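Local structure of intergenic-region protein (Escherichia coli CFT073, 2WJ9) at residues 55-59 against 93-97; 137-142 against 176-180. The protein probably acts as an antirestriction protein that counters the DNA restriction of bacterial cells. All blocks are in the same frame, centred on the assembly; numbering follows the deposited sequence.

Interactions 1 and 2 join different parts of the ArdB fold and lie on opposite sides of the chain's centre, their own centres about 20 Å apart and their nearest atoms about 5 Å apart, without touching. Residues 55-59 and 93-97 pack the turn entering helix 59-64 against the three-stranded sheet, while residues 137-142 and 176-180 join the long helix 132-151 to the C-terminal helix 173-180. The same small sheet connects them: F104 and M105 of strand 103-107 receive side chains of helix 132-151, and L95 of interaction 1 also touches M105. No ligand or catalytic site marks either contact; interaction 2 alone extends to the second subunit.

Interaction 1. Residues 55-59 against 93-97; sequences QRISF and WNLYT
A helical turn leading into helix 59-64 packs here on the central strand of an antiparallel three-stranded sheet, strand 93-98, which is flanked by strands 48-50 and 103-107. Residues 56-58 have helical phi/psi, with S58 N hydrogen-bonded to Q55 O (3.2 Å) and F59 N to R56 O (3.1 Å); residues 93-97 are extended. The backbones are closest at R56 and L95, 7.2 Å between CA atoms, and no hydrogen bond crosses the gap. R56 leaves its backbone sideways, but the m, t, p sequence of chi1 to chi3 brings its guanidinium to the strand. There R56 NH1 lies 3.5 Å from W93 O, near the guanidinium plane, and 3.9 Å from N94 CA, while R56 NH2 is 3.8 Å from L95 CG, which sits over one guanidinium face. F59, the first residue of the helix, points toward the strand with chi1 t and chi2 82°, laying its ring over L95, whose m,t rotamer brings CD1 to 3.6 Å from F59 CG. V51 and A103 add to the apolar surroundings of this ring. Its edge meets the strand at Y96 O, 3.6 Å from F59 CE1. The face makes a CH-pi contact: L95 CB stands 4.1 Å from the F59 ring centroid, 6° off the normal.

Interaction 2. Residues 137-142 against 176-180; sequences IAACLM and IMRII
Both segments are helical, 137-142 within helix 132-151 and 176-180 within helix 173-180. Their N-to-C directions differ by 42° (signed crossing angle -42°), and the short axes approach to 9.7 Å. The backbones come closest at A138 and I176, with CA atoms 5.6 Å apart, an approach allowed by the small alanine side chain. All cross-contacts are van der Waals, with no hydrogen bond between the segments. Among the aliphatic pairs, A138 CB lies 3.7 Å from I179 CG2 and 4.2 Å from I180 CG2. L141, in the m,t rotamer, places CD1 3.8 Å from I176 CG2 and 4.0 Å from I180 CD1, and I137 CG2 reaches I176 CD1 at 4.2 Å. The single sulfur contact comes from M142, whose m,m,m side chain leaves sideways and bends back until SD is 3.6 Å from I180 CB. Beyond these residues, Y160 and L163 of helix 154-168 pack on L141, and T41 of the second subunit touches I180. The -42° crossing, with residues four apart (I137 and L141, A138 and M142, I176 and I180) in contact, is consistent with ridges-into-grooves packing of i±4 ridges, joining the C-terminal helix 173-180 to helix 132-151 in the buried interior.

Interaction 1. Residues 55-59 against 93-97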
loop_
_atom_site.group_PDB
_atom_site.type_symbol
_atom_site.label_atom_id
_atom_site.label_comp_id
_atom_site.label_asym_id
_atom_site.label_seq_id
_atom_site.Cartn_x
_atom_site.Cartn_y
_atom_site.Cartn_z
ATOM N N GLN B 55 9.817 -25.020 -1.161
ATOM C CA GLN B 55 8.735 -24.260 -0.515
ATOM C C GLN B 55 7.623 -23.825 -1.464
ATOM O O GLN B 55 6.685 -23.149 -1.038
ATOM C CB GLN B 55 9.307 -23.012 0.156
ATOM C CG GLN B 55 10.411 -23.287 1.155
ATOM C CD GLN B 55 11.021 -22.012 1.712
ATOM O OE1 GLN B 55 10.645 -20.903 1.323
ATOM N NE2 GLN B 55 11.970 -22.164 2.627
ATOM N N ARG B 56 7.721 -24.204 -2.735
ATOM C CA ARG B 56 6.739 -23.775 -3.736
ATOM C C ARG B 56 5.312 -24.110 -3.335
ATOM O O ARG B 56 4.419 -23.266 -3.408
ATOM C CB ARG B 56 7.017 -24.426 -5.089
ATOM C CG ARG B 56 8.062 -23.729 -5.918
ATOM C CD ARG B 56 7.996 -24.173 -7.382
ATOM N NE ARG B 56 6.803 -23.655 -8.056
ATOM C CZ ARG B 56 6.795 -22.809 -9.087
ATOM N NH1 ARG B 56 7.927 -22.361 -9.623
ATOM N NH2 ARG B 56 5.628 -22.415 -9.604
ATOM N N ILE B 57 5.098 -25.350 -2.911
ATOM C CA ILE B 57 3.745 -25.831 -2.663
ATOM C C ILE B 57 3.045 -25.115 -1.494
ATOM O O ILE B 57 1.815 -25.033 -1.468
ATOM C CB ILE B 57 3.714 -27.366 -2.473
ATOM C CG1 ILE B 57 2.267 -27.881 -2.486
ATOM C CG2 ILE B 57 4.454 -27.768 -1.199
ATOM C CD1 ILE B 57 1.417 -27.319 -3.619
ATOM N N SER B 58 3.823 -24.569 -0.563
ATOM C CA SER B 58 3.274 -23.828 0.588
ATOM C C SER B 58 3.023 -22.327 0.340
ATOM O O SER B 58 2.426 -21.645 1.177
ATOM C CB SER B 58 4.201 -24.002 1.792
ATOM O OG SER B 58 4.244 -25.358 2.195
ATOM N N PHE B 59 3.452 -21.829 -0.815
ATOM C CA PHE B 59 3.441 -20.385 -1.122
ATOM C C PHE B 59 2.080 -19.706 -0.946
ATOM O O PHE B 59 1.969 -18.711 -0.228
ATOM C CB PHE B 59 3.973 -20.175 -2.550
ATOM C CG PHE B 59 3.954 -18.745 -3.023
ATOM C CD1 PHE B 59 4.966 -17.859 -2.667
ATOM C CD2 PHE B 59 2.939 -18.291 -3.859
ATOM C CE1 PHE B 59 4.956 -16.542 -3.122
ATOM C CE2 PHE B 59 2.920 -16.984 -4.320
ATOM C CZ PHE B 59 3.920 -16.105 -3.961
ATOM N N TRP B 93 6.829 -19.990 -15.361
ATOM C CA TRP B 93 6.467 -19.052 -14.291
ATOM C C TRP B 93 7.012 -19.468 -12.919
ATOM O O TRP B 93 6.869 -20.621 -12.499
ATOM C CB TRP B 93 4.948 -18.878 -14.245
ATOM C CG TRP B 93 4.450 -18.124 -15.433
ATOM C CD1 TRP B 93 4.547 -18.512 -16.744
ATOM C CD2 TRP B 93 3.808 -16.838 -15.443
ATOM N NE1 TRP B 93 4.007 -17.551 -17.559
ATOM C CE2 TRP B 93 3.537 -16.520 -16.790
ATOM C CE3 TRP B 93 3.428 -15.931 -14.443
ATOM C CZ2 TRP B 93 2.913 -15.328 -17.168
ATOM C CZ3 TRP B 93 2.794 -14.748 -14.820
ATOM C CH2 TRP B 93 2.544 -14.460 -16.173
ATOM N N ASN B 94 7.644 -18.513 -12.242
ATOM C CA ASN B 94 8.208 -18.718 -10.904
ATOM C C ASN B 94 7.442 -17.921 -9.848
ATOM O O ASN B 94 6.688 -16.997 -10.171
ATOM C CB ASN B 94 9.675 -18.282 -10.866
ATOM C CG ASN B 94 10.528 -18.969 -11.916
ATOM O OD1 ASN B 94 11.306 -18.317 -12.619
ATOM N ND2 ASN B 94 10.404 -20.284 -12.017
ATOM N N LEU B 95 7.659 -18.283 -8.586
ATOM C CA LEU B 95 7.058 -17.592 -7.453
ATOM C C LEU B 95 8.114 -16.755 -6.730
ATOM O O LEU B 95 9.261 -17.183 -6.586
ATOM C CB LEU B 95 6.397 -18.592 -6.500
ATOM C CG LEU B 95 5.422 -19.602 -7.125
ATOM C CD1 LEU B 95 4.783 -20.495 -6.058
ATOM C CD2 LEU B 95 4.336 -18.903 -7.960
ATOM N N TYR B 96 7.708 -15.560 -6.289
ATOM C CA TYR B 96 8.611 -14.576 -5.670
ATOM C C TYR B 96 8.019 -13.939 -4.398
ATOM O O TYR B 96 6.818 -13.682 -4.315
ATOM C CB TYR B 96 8.948 -13.455 -6.670
ATOM C CG TYR B 96 9.706 -13.934 -7.885
ATOM C CD1 TYR B 96 11.094 -14.043 -7.865
ATOM C CD2 TYR B 96 9.038 -14.292 -9.049
ATOM C CE1 TYR B 96 11.796 -14.493 -8.977
ATOM C CE2 TYR B 96 9.728 -14.732 -10.173
ATOM C CZ TYR B 96 11.108 -14.842 -10.129
ATOM O OH TYR B 96 11.799 -15.299 -11.242
ATOM N N THR B 97 8.891 -13.670 -3.428
ATOM C CA THR B 97 8.566 -12.858 -2.247
ATOM C C THR B 97 9.260 -11.490 -2.319
ATOM O O THR B 97 10.311 -11.362 -2.952
ATOM C CB THR B 97 8.956 -13.572 -0.916
ATOM O OG1 THR B 97 10.374 -13.810 -0.850
ATOM C CG2 THR B 97 8.203 -14.898 -0.783
#

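Interaction 2. Residues 137-142 against 176-180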
loop_
_atom_site.group_PDB
_atom_site.type_symbol
_atom_site.label_atom_id
_atom_site.label_comp_id
_atom_site.label_asym_id
_atom_site.label_seq_id
_atom_site.Cartn_x
_atom_site.Cartn_y
_atom_site.Cartn_z
ATOM N N ILE B 137 4.184 -9.054 -13.445
ATOM C CA ILE B 137 3.883 -8.062 -12.402
ATOM C C ILE B 137 2.535 -7.379 -12.702
ATOM O O ILE B 137 1.664 -7.290 -11.831
ATOM C CB ILE B 137 5.025 -7.031 -12.255
ATOM C CG1 ILE B 137 6.288 -7.711 -11.685
ATOM C CG2 ILE B 137 4.583 -5.878 -11.375
ATOM C CD1 ILE B 137 7.544 -6.847 -11.733
ATOM N N ALA B 138 2.355 -6.961 -13.953
ATOM C CA ALA B 138 1.111 -6.337 -14.423
ATOM C C ALA B 138 -0.115 -7.234 -14.232
ATOM O O ALA B 138 -1.144 -6.780 -13.708
ATOM C CB ALA B 138 1.246 -5.924 -15.887
ATOM N N ALA B 139 -0.015 -8.500 -14.632
ATOM C CA ALA B 139 -1.119 -9.448 -14.443
ATOM C C ALA B 139 -1.488 -9.642 -12.958
ATOM O O ALA B 139 -2.672 -9.730 -12.602
ATOM C CB ALA B 139 -0.804 -10.782 -15.099
ATOM N N CYS B 140 -0.478 -9.732 -12.099
ATOM C CA CYS B 140 -0.722 -9.863 -10.660
ATOM C C CYS B 140 -1.387 -8.617 -10.043
ATOM O O CYS B 140 -2.283 -8.731 -9.196
ATOM C CB CYS B 140 0.579 -10.205 -9.922
ATOM S SG CYS B 140 1.250 -11.872 -10.271
ATOM N N LEU B 141 -0.945 -7.434 -10.452
ATOM C CA LEU B 141 -1.590 -6.195 -9.988
ATOM C C LEU B 141 -3.086 -6.161 -10.300
ATOM O O LEU B 141 -3.893 -5.818 -9.435
ATOM C CB LEU B 141 -0.891 -4.959 -10.560
ATOM C CG LEU B 141 0.500 -4.688 -9.975
ATOM C CD1 LEU B 141 1.253 -3.638 -10.803
ATOM C CD2 LEU B 141 0.401 -4.265 -8.480
ATOM N N MET B 142 -3.446 -6.500 -11.536
ATOM C CA MET B 142 -4.847 -6.527 -11.972
ATOM C C MET B 142 -5.642 -7.550 -11.164
ATOM O O MET B 142 -6.779 -7.291 -10.743
ATOM C CB MET B 142 -4.927 -6.884 -13.462
ATOM C CG MET B 142 -4.251 -5.884 -14.385
ATOM S SD MET B 142 -5.049 -4.270 -14.368
ATOM C CE MET B 142 -6.516 -4.557 -15.359
ATOM N N ILE B 176 4.237 -0.823 -17.211
ATOM C CA ILE B 176 3.347 -1.527 -16.276
ATOM C C ILE B 176 2.141 -0.651 -15.922
ATOM O O ILE B 176 1.003 -1.110 -15.964
ATOM C CB ILE B 176 4.085 -1.939 -14.979
ATOM C CG1 ILE B 176 5.176 -2.968 -15.279
ATOM C CG2 ILE B 176 3.092 -2.484 -13.916
ATOM C CD1 ILE B 176 6.197 -3.155 -14.147
ATOM N N MET B 177 2.396 0.614 -15.593
ATOM C CA MET B 177 1.333 1.532 -15.184
ATOM C C MET B 177 0.425 1.883 -16.356
ATOM O O MET B 177 -0.757 2.146 -16.167
ATOM C CB MET B 177 1.915 2.808 -14.576
ATOM C CG MET B 177 2.544 2.581 -13.215
ATOM S SD MET B 177 1.303 2.145 -11.975
ATOM C CE MET B 177 2.266 1.118 -10.898
ATOM N N ARG B 178 0.980 1.876 -17.565
ATOM C CA ARG B 178 0.197 2.154 -18.777
ATOM C C ARG B 178 -0.836 1.057 -19.024
ATOM O O ARG B 178 -1.995 1.338 -19.335
ATOM C CB ARG B 178 1.123 2.302 -19.992
ATOM C CG ARG B 178 0.437 2.266 -21.350
ATOM C CD ARG B 178 1.379 2.793 -22.437
ATOM N NE ARG B 178 0.772 2.798 -23.763
ATOM C CZ ARG B 178 -0.132 3.678 -24.186
ATOM N NH1 ARG B 178 -0.568 4.648 -23.384
ATOM N NH2 ARG B 178 -0.608 3.586 -25.423
ATOM N N ILE B 179 -0.408 -0.193 -18.884
ATOM C CA ILE B 179 -1.276 -1.323 -19.193
ATOM C C ILE B 179 -2.387 -1.500 -18.154
ATOM O O ILE B 179 -3.497 -1.898 -18.504
ATOM C CB ILE B 179 -0.463 -2.637 -19.413
ATOM C CG1 ILE B 179 -1.247 -3.626 -20.285
ATOM C CG2 ILE B 179 -0.077 -3.267 -18.095
ATOM C CD1 ILE B 179 -1.373 -3.200 -21.744
ATOM N N ILE B 180 -2.108 -1.183 -16.891
ATOM C CA ILE B 180 -3.104 -1.366 -15.827
ATOM C C ILE B 180 -3.957 -0.123 -15.565
ATOM O O ILE B 180 -4.855 -0.167 -14.724
ATOM C CB ILE B 180 -2.457 -1.820 -14.486
ATOM C CG1 ILE B 180 -1.589 -0.720 -13.868
ATOM C CG2 ILE B 180 -1.638 -3.084 -14.693
ATOM C CD1 ILE B 180 -1.238 -0.980 -12.411
#